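Local coordinates for protein Apc35852 (PDB 1U9C) that is of unknown function but belongs to the DJ-1/PfpI family, whose relatives include chaperones and cysteine proteases, at residues A[102-106]-A[168-173]; A[187-193]-A[204-208]; A[24-30]-A[96-100]; A[5-10]-A[38-44]. The contacts are given in a common frame with arbitrary orientation. Numbering follows the deposited sequence.

Overall arrangement
Contact 3 is the buried one. There the loop after strand 92-95 meets the segment leading into helix 28-40, beside the oxidised cysteine at position 129. Contact 4 uses the other end of the same helix and lies about 20 Å away between centres. It joins strand 7-12 to strand 44-49 by backbone bonds, a salt bridge and apolar packing. Contact 1 is partly buried and held by methionines, prolines and aromatic rings without a hydrogen bond. Contact 2, also partly buried, is mostly polar. Contacts 1 and 2 both touch contact 3, through Met169 on His99 and Pro206 on Trp27 and Glu30. Contacts 1 and 4 lie on opposite sides of the chain's centre.

Contact 1: A[102-106]-A[168-173]; sequences MFDFP and HMPFLL
Met102 lays its methyl group over one face of the Phe171 ring, with CE 3.9 Å from the ring centroid and 20° off the normal. This is a CH-pi contact. The sulfur adds an oblique Met-aromatic contact, with SD 4.7 Å from the same centroid. Met102 sits in the short helix 101-104, and all three of its chi angles are m. The 168-173 segment has no regular helix or strand until Leu172 takes the N-cap position of helix 173-179. The closest CA atoms are those of Met102 and Met169, 7.2 Å apart.

A second Met-aromatic pair runs the other way across the contact. Met169 SD lies 5.4 Å from the Phe103 ring centroid, again obliquely. The two methionines meet at Met102 CG and Met169 SD, 3.8 Å apart. Phe103 uses chi1 m and also packs on Pro170, with CE1 to CD at 4.0 Å. Phe103 CZ also meets Met169 CE at 3.9 Å, and outside the segments the Phe103 ring stacks with that of His15.

No hydrogen bond crosses between the segments. The contact is apolar packing that joins helix 101-104 to the loop before helix 173-179. Phe171 has chi1 p, and Pro106 CG reaches its ring edge at CE2, 3.8 Å away.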
loop_
_atom_site.group_PDB
_atom_site.type_symbol
_atom_site.label_atom_id
_atom_site.label_comp_id
_atom_site.label_asym_id
_atom_site.label_seq_id
_atom_site.Cartn_x
_atom_site.Cartn_y
_atom_site.Cartn_z
ATOM N N MET A 102 3.174 -9.156 -1.934
ATOM C CA MET A 102 4.080 -9.559 -2.991
ATOM C C MET A 102 3.497 -10.696 -3.784
ATOM O O MET A 102 3.941 -10.943 -4.931
ATOM C CB MET A 102 5.432 -9.979 -2.396
ATOM C CG MET A 102 6.171 -8.794 -1.715
ATOM S SD MET A 102 6.830 -7.654 -2.961
ATOM C CE MET A 102 8.263 -8.580 -3.608
ATOM N N PHE A 103 2.568 -11.431 -3.205
ATOM C CA PHE A 103 1.946 -12.592 -3.858
ATOM C C PHE A 103 0.552 -12.370 -4.435
ATOM O O PHE A 103 0.116 -13.157 -5.291
ATOM C CB PHE A 103 1.841 -13.732 -2.858
ATOM C CG PHE A 103 3.163 -14.160 -2.326
ATOM C CD1 PHE A 103 3.907 -15.120 -2.982
ATOM C CD2 PHE A 103 3.685 -13.566 -1.205
ATOM C CE1 PHE A 103 5.137 -15.501 -2.531
ATOM C CE2 PHE A 103 4.897 -13.943 -0.729
ATOM C CZ PHE A 103 5.658 -14.894 -1.406
ATOM N N ASP A 104 -0.197 -11.398 -3.955
ATOM C CA ASP A 104 -1.547 -11.171 -4.497
ATOM C C ASP A 104 -1.767 -9.752 -5.059
ATOM O O ASP A 104 -2.843 -9.545 -5.620
ATOM C CB ASP A 104 -2.700 -11.554 -3.527
ATOM C CG ASP A 104 -2.783 -10.752 -2.248
ATOM O OD1 ASP A 104 -1.900 -9.923 -1.968
ATOM O OD2 ASP A 104 -3.833 -10.917 -1.533
ATOM N N PHE A 105 -0.822 -8.823 -4.958
ATOM C CA PHE A 105 -0.982 -7.523 -5.616
ATOM C C PHE A 105 -0.403 -7.409 -7.037
ATOM O O PHE A 105 -1.090 -6.859 -7.878
ATOM C CB PHE A 105 -0.345 -6.370 -4.788
ATOM C CG PHE A 105 -1.149 -5.870 -3.621
ATOM C CD1 PHE A 105 -2.293 -6.480 -3.151
ATOM C CD2 PHE A 105 -0.772 -4.664 -3.014
ATOM C CE1 PHE A 105 -3.037 -5.943 -2.118
ATOM C CE2 PHE A 105 -1.492 -4.150 -1.982
ATOM C CZ PHE A 105 -2.610 -4.754 -1.530
ATOM N N PRO A 106 0.840 -7.815 -7.317
ATOM C CA PRO A 106 1.444 -7.400 -8.574
ATOM C C PRO A 106 0.743 -7.856 -9.817
ATOM O O PRO A 106 0.839 -7.168 -10.859
ATOM C CB PRO A 106 2.869 -7.912 -8.471
ATOM C CG PRO A 106 2.831 -9.007 -7.524
ATOM C CD PRO A 106 1.777 -8.630 -6.507
ATOM N N HIS A 168 12.678 -16.112 -0.958
ATOM C CA HIS A 168 11.316 -16.622 -1.196
ATOM C C HIS A 168 10.392 -15.624 -1.882
ATOM O O HIS A 168 9.181 -15.847 -1.970
ATOM C CB HIS A 168 10.673 -17.066 0.107
ATOM C CG HIS A 168 11.221 -18.316 0.676
ATOM N ND1 HIS A 168 11.183 -19.526 -0.002
ATOM C CD2 HIS A 168 11.953 -18.545 1.799
ATOM C CE1 HIS A 168 11.753 -20.455 0.743
ATOM N NE2 HIS A 168 12.264 -19.871 1.819
ATOM N N MET A 169 10.898 -14.463 -2.284
ATOM C CA MET A 169 10.102 -13.510 -3.031
ATOM C C MET A 169 10.175 -13.839 -4.510
ATOM O O MET A 169 11.214 -14.244 -5.021
ATOM C CB MET A 169 10.648 -12.103 -2.827
ATOM C CG MET A 169 10.426 -11.587 -1.436
ATOM S SD MET A 169 8.721 -11.500 -0.837
ATOM C CE MET A 169 8.684 -13.039 0.110
ATOM N N PRO A 170 9.041 -13.656 -5.191
ATOM C CA PRO A 170 8.937 -13.867 -6.617
ATOM C C PRO A 170 9.780 -12.885 -7.417
ATOM O O PRO A 170 10.136 -13.184 -8.571
ATOM C CB PRO A 170 7.446 -13.671 -6.884
ATOM C CG PRO A 170 6.997 -12.922 -5.863
ATOM C CD PRO A 170 7.732 -13.322 -4.608
ATOM N N PHE A 171 10.042 -11.738 -6.795
ATOM C CA PHE A 171 10.947 -10.701 -7.322
ATOM C C PHE A 171 11.299 -9.803 -6.153
ATOM O O PHE A 171 10.645 -9.837 -5.112
ATOM C CB PHE A 171 10.252 -9.871 -8.398
ATOM C CG PHE A 171 8.982 -9.195 -7.911
ATOM C CD1 PHE A 171 9.005 -7.892 -7.447
ATOM C CD2 PHE A 171 7.779 -9.879 -7.953
ATOM C CE1 PHE A 171 7.831 -7.296 -7.001
ATOM C CE2 PHE A 171 6.623 -9.301 -7.506
ATOM C CZ PHE A 171 6.643 -7.995 -7.040
ATOM N N LEU A 172 12.326 -8.986 -6.287
ATOM C CA LEU A 172 12.659 -8.016 -5.248
ATOM C C LEU A 172 12.009 -6.670 -5.607
ATOM O O LEU A 172 12.128 -6.197 -6.727
ATOM C CB LEU A 172 14.173 -7.851 -5.037
ATOM C CG LEU A 172 14.887 -9.031 -4.390
ATOM C CD1 LEU A 172 16.316 -8.697 -4.083
ATOM C CD2 LEU A 172 14.139 -9.501 -3.144
ATOM N N LEU A 173 11.307 -6.089 -4.658
ATOM C CA LEU A 173 10.481 -4.923 -4.927
ATOM C C LEU A 173 11.259 -3.652 -5.336
ATOM O O LEU A 173 10.982 -3.088 -6.374
ATOM C CB LEU A 173 9.623 -4.659 -3.710
ATOM C CG LEU A 173 8.684 -3.457 -3.795
ATOM C CD1 LEU A 173 7.849 -3.563 -5.006
ATOM C CD2 LEU A 173 7.778 -3.385 -2.583
#

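Contact 2: A[187-193]-A[204-208]; sequences GGKWTDF and QNPQS
Gln204 presents its side-chain amide to the backbone of Gly187. Gly187 N donates to Gln204 OE1 at 2.8 Å, nearly straight, and Gln204 NE2 donates back to Gly187 O at 3.3 Å. The Gln204 side chain is extended, with chi1 and chi2 both t. Gln204 N donates to Phe193 O at 3.0 Å.

Gly188 to Thr191 form a type II beta turn. Thr191 N and Thr191 OG1 both donate to Gly188 O, at 3.1 and 2.7 Å. Trp190 has positive phi (60/20), and its CA lies 6.3 Å from that of Asn205. Asn205 ND2 donates to Thr191 O at 2.9 Å and also to Glu159, which accepts from Trp190 N as well. Trp190 NE1 and Lys189 NZ both go to Glu162.

Residues 206-208 make a 3-10 turn, closed by Ser208 N to Asn205 O at 2.8 Å. Asp192 and Ser208 bring their CA atoms to 4.3 Å. Phe193 N donates to Ser208 OG at 3.0 Å, while Asp192 OD1 is bonded to Ser211. Side-chain amides and a hydroxyl thus pair with backbone groups where two loops flank the antiparallel hairpin of strands 194-197 and 200-203, at the edge of the central sheet.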
loop_
_atom_site.group_PDB
_atom_site.type_symbol
_atom_site.label_atom_id
_atom_site.label_comp_id
_atom_site.label_asym_id
_atom_site.label_seq_id
_atom_site.Cartn_x
_atom_site.Cartn_y
_atom_site.Cartn_z
ATOM N N GLY A 187 15.748 5.871 3.087
ATOM C CA GLY A 187 16.411 6.320 4.283
ATOM C C GLY A 187 17.003 5.102 4.973
ATOM O O GLY A 187 16.968 3.964 4.456
ATOM N N GLY A 188 17.525 5.324 6.168
ATOM C CA GLY A 188 18.086 4.223 6.931
ATOM C C GLY A 188 17.109 3.075 7.069
ATOM O O GLY A 188 15.897 3.291 7.173
ATOM N N LYS A 189 17.618 1.844 7.066
ATOM C CA LYS A 189 16.741 0.701 7.291
ATOM C C LYS A 189 15.926 0.978 8.556
ATOM O O LYS A 189 16.426 1.535 9.522
ATOM C CB LYS A 189 17.515 -0.629 7.389
ATOM C CG LYS A 189 18.659 -0.691 8.389
ATOM C CD LYS A 189 19.162 -2.115 8.517
ATOM C CE LYS A 189 20.464 -2.190 9.261
ATOM N NZ LYS A 189 20.921 -3.599 9.426
ATOM N N TRP A 190 14.654 0.623 8.521
ATOM C CA TRP A 190 13.758 0.732 9.680
ATOM C C TRP A 190 13.564 2.122 10.256
ATOM O O TRP A 190 13.173 2.235 11.409
ATOM C CB TRP A 190 14.205 -0.220 10.813
ATOM C CG TRP A 190 14.628 -1.542 10.358
ATOM C CD1 TRP A 190 15.862 -2.122 10.509
ATOM C CD2 TRP A 190 13.819 -2.488 9.661
ATOM N NE1 TRP A 190 15.858 -3.372 9.938
ATOM C CE2 TRP A 190 14.616 -3.622 9.417
ATOM C CE3 TRP A 190 12.489 -2.493 9.216
ATOM C CZ2 TRP A 190 14.132 -4.741 8.740
ATOM C CZ3 TRP A 190 12.020 -3.597 8.560
ATOM C CH2 TRP A 190 12.839 -4.717 8.334
ATOM N N THR A 191 13.847 3.171 9.482
ATOM C CA THR A 191 13.519 4.526 9.878
ATOM C C THR A 191 12.356 5.085 9.066
ATOM O O THR A 191 12.090 4.620 7.955
ATOM C CB THR A 191 14.733 5.476 9.681
ATOM O OG1 THR A 191 15.089 5.557 8.287
ATOM C CG2 THR A 191 15.978 4.931 10.348
ATOM N N ASP A 192 11.693 6.094 9.617
ATOM C CA ASP A 192 10.582 6.747 8.966
ATOM C C ASP A 192 11.131 7.496 7.779
ATOM O O ASP A 192 11.875 8.466 7.920
ATOM C CB ASP A 192 9.846 7.677 9.948
ATOM C CG ASP A 192 8.796 8.536 9.281
ATOM O OD1 ASP A 192 8.420 8.249 8.122
ATOM O OD2 ASP A 192 8.326 9.558 9.828
ATOM N N PHE A 193 10.754 7.044 6.612
ATOM C CA PHE A 193 11.077 7.677 5.373
ATOM C C PHE A 193 9.904 7.557 4.409
ATOM O O PHE A 193 9.473 6.446 4.053
ATOM C CB PHE A 193 12.319 7.054 4.722
ATOM C CG PHE A 193 12.716 7.771 3.473
ATOM C CD1 PHE A 193 13.318 9.034 3.544
ATOM C CD2 PHE A 193 12.437 7.242 2.242
ATOM C CE1 PHE A 193 13.639 9.707 2.391
ATOM C CE2 PHE A 193 12.781 7.921 1.082
ATOM C CZ PHE A 193 13.374 9.159 1.158
ATOM N N GLN A 204 8.591 3.691 3.195
ATOM C CA GLN A 204 9.573 2.597 3.145
ATOM C C GLN A 204 9.258 1.374 3.997
ATOM O O GLN A 204 9.570 0.268 3.623
ATOM C CB GLN A 204 10.929 3.171 3.551
ATOM C CG GLN A 204 12.103 2.264 3.267
ATOM C CD GLN A 204 13.401 2.892 3.629
ATOM O OE1 GLN A 204 13.600 4.070 3.366
ATOM N NE2 GLN A 204 14.246 2.148 4.308
ATOM N N ASN A 205 8.670 1.582 5.157
ATOM C CA ASN A 205 8.561 0.513 6.136
ATOM C C ASN A 205 7.468 0.832 7.179
ATOM O O ASN A 205 6.812 1.862 7.091
ATOM C CB ASN A 205 9.917 0.314 6.760
ATOM C CG ASN A 205 10.463 1.598 7.235
ATOM O OD1 ASN A 205 9.706 2.394 7.723
ATOM N ND2 ASN A 205 11.760 1.857 7.024
ATOM N N PRO A 206 7.249 -0.039 8.162
ATOM C CA PRO A 206 6.144 0.193 9.094
ATOM C C PRO A 206 6.252 1.506 9.800
ATOM O O PRO A 206 5.273 2.165 10.051
ATOM C CB PRO A 206 6.236 -1.006 10.068
ATOM C CG PRO A 206 6.859 -2.038 9.306
ATOM C CD PRO A 206 7.856 -1.360 8.373
ATOM N N GLN A 207 7.480 1.902 10.079
ATOM C CA GLN A 207 7.772 3.152 10.742
ATOM C C GLN A 207 7.442 4.402 9.908
ATOM O O GLN A 207 7.442 5.538 10.436
ATOM C CB GLN A 207 9.271 3.205 11.133
ATOM C CG GLN A 207 9.756 2.107 12.110
ATOM C CD GLN A 207 9.929 0.704 11.525
ATOM O OE1 GLN A 207 9.997 0.498 10.321
ATOM N NE2 GLN A 207 10.081 -0.286 12.422
ATOM N N SER A 208 7.165 4.199 8.620
ATOM C CA SER A 208 6.773 5.281 7.704
ATOM C C SER A 208 5.258 5.425 7.525
ATOM O O SER A 208 4.839 6.246 6.688
ATOM C CB SER A 208 7.387 4.977 6.349
ATOM O OG SER A 208 8.784 4.751 6.465
#

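Contact 3: A[24-30]-A[96-100]; sequences TGLWLEE and PGGHG
Residues 24-27 run antiparallel to 97-100, and helix 28-40 begins at the end of the first segment. They lie beside the modified Cys129, which is seen as the sulfinic acid and is probably the nucleophile position, as in DJ-1/PfpI relatives. CA pairs are Gly25 with Gly100 at 4.6 Å, Trp27 with Gly98 at 4.3 Å and Glu30 with Pro96 at 5.0 Å.

Among the hydrogen bonds, Trp27 N donates to Gly97 O at 3.2 Å. Gly97 N gives a weak bond to Glu30 OE1 at 2.9 Å. Gly98 N donates to the oxidised cysteine. Glu30 N closes on Trp27 O at 3.0 Å.

CA-H...O contacts link Gly98 CA to Gly25 O (3.4 Å) and Leu26 CA to Gly97 O (3.6 Å). Gly98 has phi/psi of 102/150. A CB there would strike Gly25 O and Trp27 N, so the close approach depends on glycine.

Among side chains, Thr24 bonds to Asp58, and His99 to Glu160. Leu26 has chi1 t and chi2 p, which brings Leu26 CD1 to 3.7 Å from Pro96 CB.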
loop_
_atom_site.group_PDB
_atom_site.type_symbol
_atom_site.label_atom_id
_atom_site.label_comp_id
_atom_site.label_asym_id
_atom_site.label_seq_id
_atom_site.Cartn_x
_atom_site.Cartn_y
_atom_site.Cartn_z
ATOM N N THR A 24 2.461 -15.152 6.240
ATOM C CA THR A 24 2.360 -13.710 6.242
ATOM C C THR A 24 0.914 -13.259 6.194
ATOM O O THR A 24 -0.031 -13.937 6.573
ATOM C CB THR A 24 3.231 -13.214 5.126
ATOM O OG1 THR A 24 3.352 -11.799 5.124
ATOM C CG2 THR A 24 2.773 -13.679 3.732
ATOM N N GLY A 25 0.762 -12.005 5.791
ATOM C CA GLY A 25 -0.537 -11.302 5.651
ATOM C C GLY A 25 -0.291 -9.806 5.599
ATOM O O GLY A 25 0.729 -9.391 5.177
ATOM N N LEU A 26 -1.302 -9.050 5.995
ATOM C CA LEU A 26 -1.215 -7.591 6.119
ATOM C C LEU A 26 -0.382 -7.223 7.308
ATOM O O LEU A 26 -0.482 -7.829 8.387
ATOM C CB LEU A 26 -2.630 -7.058 6.339
ATOM C CG LEU A 26 -2.733 -5.626 6.856
ATOM C CD1 LEU A 26 -2.236 -4.585 5.903
ATOM C CD2 LEU A 26 -4.202 -5.375 7.224
ATOM N N TRP A 27 0.501 -6.234 7.148
ATOM C CA TRP A 27 1.212 -5.677 8.276
ATOM C C TRP A 27 0.286 -4.672 8.973
ATOM O O TRP A 27 0.056 -3.589 8.446
ATOM C CB TRP A 27 2.514 -4.957 7.863
ATOM C CG TRP A 27 3.400 -4.745 9.005
ATOM C CD1 TRP A 27 3.385 -3.683 9.882
ATOM C CD2 TRP A 27 4.360 -5.664 9.508
ATOM N NE1 TRP A 27 4.321 -3.888 10.880
ATOM C CE2 TRP A 27 4.909 -5.101 10.665
ATOM C CE3 TRP A 27 4.813 -6.915 9.075
ATOM C CZ2 TRP A 27 5.888 -5.747 11.393
ATOM C CZ3 TRP A 27 5.787 -7.552 9.816
ATOM C CH2 TRP A 27 6.298 -6.982 10.927
ATOM N N LEU A 28 -0.244 -5.058 10.109
ATOM C CA LEU A 28 -1.351 -4.347 10.740
ATOM C C LEU A 28 -1.170 -2.839 10.825
ATOM O O LEU A 28 -2.063 -2.069 10.410
ATOM C CB LEU A 28 -1.681 -4.983 12.091
ATOM C CG LEU A 28 -2.802 -4.274 12.833
ATOM C CD1 LEU A 28 -4.137 -4.225 12.088
ATOM C CD2 LEU A 28 -2.950 -4.977 14.184
ATOM N N GLU A 29 -0.039 -2.362 11.314
ATOM C CA GLU A 29 0.126 -0.944 11.550
ATOM C C GLU A 29 -0.042 -0.152 10.271
ATOM O O GLU A 29 -0.430 1.028 10.299
ATOM C CB GLU A 29 1.537 -0.661 12.173
ATOM C CG GLU A 29 1.902 0.810 12.310
ATOM C CD GLU A 29 3.260 1.083 12.883
ATOM O OE1 GLU A 29 4.112 0.170 12.987
ATOM O OE2 GLU A 29 3.451 2.289 13.186
ATOM N N GLU A 30 0.398 -0.713 9.165
ATOM C CA GLU A 30 0.369 -0.021 7.884
ATOM C C GLU A 30 -1.025 0.275 7.373
ATOM O O GLU A 30 -1.194 1.148 6.529
ATOM C CB GLU A 30 1.188 -0.776 6.862
ATOM C CG GLU A 30 2.687 -0.774 7.202
ATOM C CD GLU A 30 3.510 -1.663 6.375
ATOM O OE1 GLU A 30 3.076 -2.195 5.399
ATOM O OE2 GLU A 30 4.705 -1.826 6.822
ATOM N N PRO A 96 -1.521 -0.423 2.021
ATOM C CA PRO A 96 -0.645 -0.935 3.044
ATOM C C PRO A 96 0.111 -2.155 2.529
ATOM O O PRO A 96 -0.217 -2.780 1.539
ATOM C CB PRO A 96 -1.636 -1.358 4.133
ATOM C CG PRO A 96 -2.855 -0.529 3.894
ATOM C CD PRO A 96 -2.924 -0.549 2.394
ATOM N N GLY A 97 1.124 -2.530 3.317
ATOM C CA GLY A 97 2.006 -3.674 3.012
ATOM C C GLY A 97 1.787 -4.943 3.791
ATOM O O GLY A 97 0.657 -5.340 4.093
ATOM N N GLY A 98 2.901 -5.566 4.141
ATOM C CA GLY A 98 2.995 -6.949 4.531
ATOM C C GLY A 98 3.534 -7.740 3.338
ATOM O O GLY A 98 3.167 -7.479 2.210
ATOM N N HIS A 99 4.248 -8.833 3.623
ATOM C CA HIS A 99 4.751 -9.677 2.530
ATOM C C HIS A 99 3.659 -10.338 1.722
ATOM O O HIS A 99 3.940 -10.670 0.590
ATOM C CB HIS A 99 5.730 -10.751 3.051
ATOM C CG HIS A 99 7.126 -10.265 3.307
ATOM N ND1 HIS A 99 7.587 -10.032 4.573
ATOM C CD2 HIS A 99 8.169 -10.033 2.471
ATOM C CE1 HIS A 99 8.850 -9.622 4.511
ATOM N NE2 HIS A 99 9.241 -9.650 3.249
ATOM N N GLY A 100 2.441 -10.471 2.268
ATOM C CA GLY A 100 1.330 -11.043 1.499
ATOM C C GLY A 100 1.136 -10.319 0.201
ATOM O O GLY A 100 0.823 -10.941 -0.806
#

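Contact 4: A[5-10]-A[38-44]; sequences SKRVLM and FQEKGYD
Arg7 and Asp44 are joined twice on one face of the sheet, directly and through a water. Arg7 NE makes a salt bridge to Asp44 OD2 at 3.0 Å. The water accepts from Arg7 NH2 at 3.1 Å and donates to Asp44 OD1 at 2.9 Å. Arg7 has chi1 m and chi2 t, and Asp44 has chi1 t. Arg7 NH1 also bonds to Gly89 O, and the guanidinium makes a cation-pi contact with Phe90.

The same two residues form a parallel beta bridge, with CA atoms 4.6 Å apart. Asp44 N donates to Lys6 O at 2.9 Å. Val8 N donates to Asp44 O at 3.0 Å. Arg7 CA adds a CA-H...O contact to Asp44 O at 3.2 Å.

This is the close of a beta-alpha-beta crossover. Strand 7-12 leads to helix 28-40, and the chain returns in strand 44-49 alongside it. The helix ends in a Schellman motif. Gly42 has positive phi (85/17), Tyr43 N bonds to Phe38 O at 3.1 Å, and Gly42 N bonds to Gln39 O at 2.9 Å.

Apolar packing fills the space between strand and helix. Val8 CG1 meets Phe38 CE2 at 3.9 Å, and Val8 CG2 meets Tyr43 CD2 at 3.9 Å. Lys6 CB lies 3.8 Å from Tyr43 CD1. Met10 SD sits at the edge of the Phe38 ring, a Met-aromatic contact 5.4 Å from the centroid.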
loop_
_atom_site.group_PDB
_atom_site.type_symbol
_atom_site.label_atom_id
_atom_site.label_comp_id
_atom_site.label_asym_id
_atom_site.label_seq_id
_atom_site.Cartn_x
_atom_site.Cartn_y
_atom_site.Cartn_z
ATOM N N SER A 5 -17.096 15.340 1.989
ATOM C CA SER A 5 -15.794 14.865 2.371
ATOM C C SER A 5 -15.062 14.089 1.301
ATOM O O SER A 5 -15.651 13.433 0.484
ATOM C CB SER A 5 -15.919 13.932 3.560
ATOM O OG SER A 5 -16.604 12.759 3.185
ATOM N N LYS A 6 -13.763 14.205 1.344
ATOM C CA LYS A 6 -12.902 13.373 0.502
ATOM C C LYS A 6 -13.098 11.904 0.868
ATOM O O LYS A 6 -13.424 11.542 2.011
ATOM C CB LYS A 6 -11.463 13.803 0.747
ATOM C CG LYS A 6 -11.121 15.238 0.331
ATOM C CD LYS A 6 -11.160 15.408 -1.184
ATOM C CE LYS A 6 -10.804 16.841 -1.640
ATOM N NZ LYS A 6 -11.079 17.055 -3.049
ATOM N N ARG A 7 -12.840 11.068 -0.112
ATOM C CA ARG A 7 -13.049 9.631 -0.024
ATOM C C ARG A 7 -11.749 8.937 -0.338
ATOM O O ARG A 7 -11.072 9.217 -1.319
ATOM C CB ARG A 7 -14.116 9.149 -0.988
ATOM C CG ARG A 7 -15.520 9.769 -0.865
ATOM C CD ARG A 7 -16.568 9.096 -1.720
ATOM N NE ARG A 7 -16.828 7.707 -1.310
ATOM C CZ ARG A 7 -17.001 6.642 -2.116
ATOM N NH1 ARG A 7 -16.908 6.692 -3.443
ATOM N NH2 ARG A 7 -17.249 5.463 -1.550
ATOM N N VAL A 8 -11.389 7.994 0.505
ATOM C CA VAL A 8 -10.146 7.219 0.405
ATOM C C VAL A 8 -10.483 5.737 0.275
ATOM O O VAL A 8 -11.234 5.196 1.077
ATOM C CB VAL A 8 -9.181 7.442 1.594
ATOM C CG1 VAL A 8 -7.937 6.653 1.443
ATOM C CG2 VAL A 8 -8.867 8.912 1.746
ATOM N N LEU A 9 -9.892 5.095 -0.721
ATOM C CA LEU A 9 -9.998 3.644 -0.905
ATOM C C LEU A 9 -8.735 3.004 -0.327
ATOM O O LEU A 9 -7.633 3.337 -0.752
ATOM C CB LEU A 9 -10.094 3.307 -2.393
ATOM C CG LEU A 9 -10.090 1.823 -2.742
ATOM C CD1 LEU A 9 -11.316 1.122 -2.198
ATOM C CD2 LEU A 9 -9.966 1.664 -4.252
ATOM N N MET A 10 -8.879 2.095 0.631
ATOM C CA MET A 10 -7.728 1.339 1.146
ATOM C C MET A 10 -7.789 -0.091 0.685
ATOM O O MET A 10 -8.904 -0.650 0.735
ATOM C CB MET A 10 -7.697 1.397 2.669
ATOM C CG MET A 10 -7.576 2.842 3.192
ATOM S SD MET A 10 -7.330 2.968 4.987
ATOM C CE MET A 10 -5.613 2.496 5.120
ATOM N N PHE A 38 -6.995 9.029 8.563
ATOM C CA PHE A 38 -8.056 9.416 7.637
ATOM C C PHE A 38 -9.419 9.578 8.318
ATOM O O PHE A 38 -10.158 10.523 8.031
ATOM C CB PHE A 38 -8.130 8.407 6.476
ATOM C CG PHE A 38 -6.861 8.288 5.667
ATOM C CD1 PHE A 38 -6.013 9.353 5.442
ATOM C CD2 PHE A 38 -6.519 7.065 5.121
ATOM C CE1 PHE A 38 -4.869 9.218 4.711
ATOM C CE2 PHE A 38 -5.368 6.944 4.390
ATOM C CZ PHE A 38 -4.550 8.021 4.186
ATOM N N GLN A 39 -9.743 8.668 9.226
ATOM C CA GLN A 39 -10.984 8.820 10.002
ATOM C C GLN A 39 -10.959 10.124 10.806
ATOM O O GLN A 39 -12.010 10.823 10.828
ATOM C CB GLN A 39 -11.162 7.602 10.927
ATOM C CG GLN A 39 -11.511 6.357 10.205
ATOM C CD GLN A 39 -12.856 6.440 9.563
ATOM O OE1 GLN A 39 -13.016 6.262 8.359
ATOM N NE2 GLN A 39 -13.831 6.815 10.358
ATOM N N GLU A 40 -9.822 10.498 11.431
ATOM C CA GLU A 40 -9.701 11.769 12.246
ATOM C C GLU A 40 -9.955 12.975 11.389
ATOM O O GLU A 40 -10.429 14.013 11.877
ATOM C CB GLU A 40 -8.278 11.880 12.844
ATOM C CG GLU A 40 -7.989 10.989 14.053
ATOM C CD GLU A 40 -6.498 10.870 14.441
ATOM O OE1 GLU A 40 -5.539 11.177 13.674
ATOM O OE2 GLU A 40 -6.225 10.413 15.573
ATOM N N LYS A 41 -9.583 12.939 10.135
ATOM C CA LYS A 41 -9.790 14.047 9.252
ATOM C C LYS A 41 -11.217 14.110 8.738
ATOM O O LYS A 41 -11.580 15.070 8.030
ATOM C CB LYS A 41 -8.873 13.952 8.021
ATOM C CG LYS A 41 -7.452 14.321 8.246
ATOM C CD LYS A 41 -7.255 15.803 8.654
ATOM C CE LYS A 41 -7.609 16.816 7.603
ATOM N NZ LYS A 41 -7.284 18.223 8.089
ATOM N N GLY A 42 -12.022 13.098 9.026
ATOM C CA GLY A 42 -13.396 13.062 8.569
ATOM C C GLY A 42 -13.612 12.524 7.175
ATOM O O GLY A 42 -14.658 12.711 6.585
ATOM N N TYR A 43 -12.612 11.828 6.647
ATOM C CA TYR A 43 -12.754 11.257 5.352
ATOM C C TYR A 43 -13.671 10.043 5.349
ATOM O O TYR A 43 -13.820 9.347 6.369
ATOM C CB TYR A 43 -11.394 10.854 4.788
ATOM C CG TYR A 43 -10.387 11.973 4.621
ATOM C CD1 TYR A 43 -10.756 13.320 4.464
ATOM C CD2 TYR A 43 -9.030 11.664 4.571
ATOM C CE1 TYR A 43 -9.784 14.320 4.273
ATOM C CE2 TYR A 43 -8.098 12.631 4.393
ATOM C CZ TYR A 43 -8.444 13.952 4.244
ATOM O OH TYR A 43 -7.501 14.943 4.063
ATOM N N ASP A 44 -14.243 9.765 4.204
ATOM C CA ASP A 44 -15.074 8.562 3.952
ATOM C C ASP A 44 -14.122 7.477 3.452
ATOM O O ASP A 44 -13.719 7.525 2.302
ATOM C CB ASP A 44 -16.121 8.884 2.899
ATOM C CG ASP A 44 -17.013 7.696 2.510
ATOM O OD1 ASP A 44 -16.984 6.654 3.195
ATOM O OD2 ASP A 44 -17.829 7.762 1.528
HETATM O O HOH W 1 -17.146 4.375 1.356
#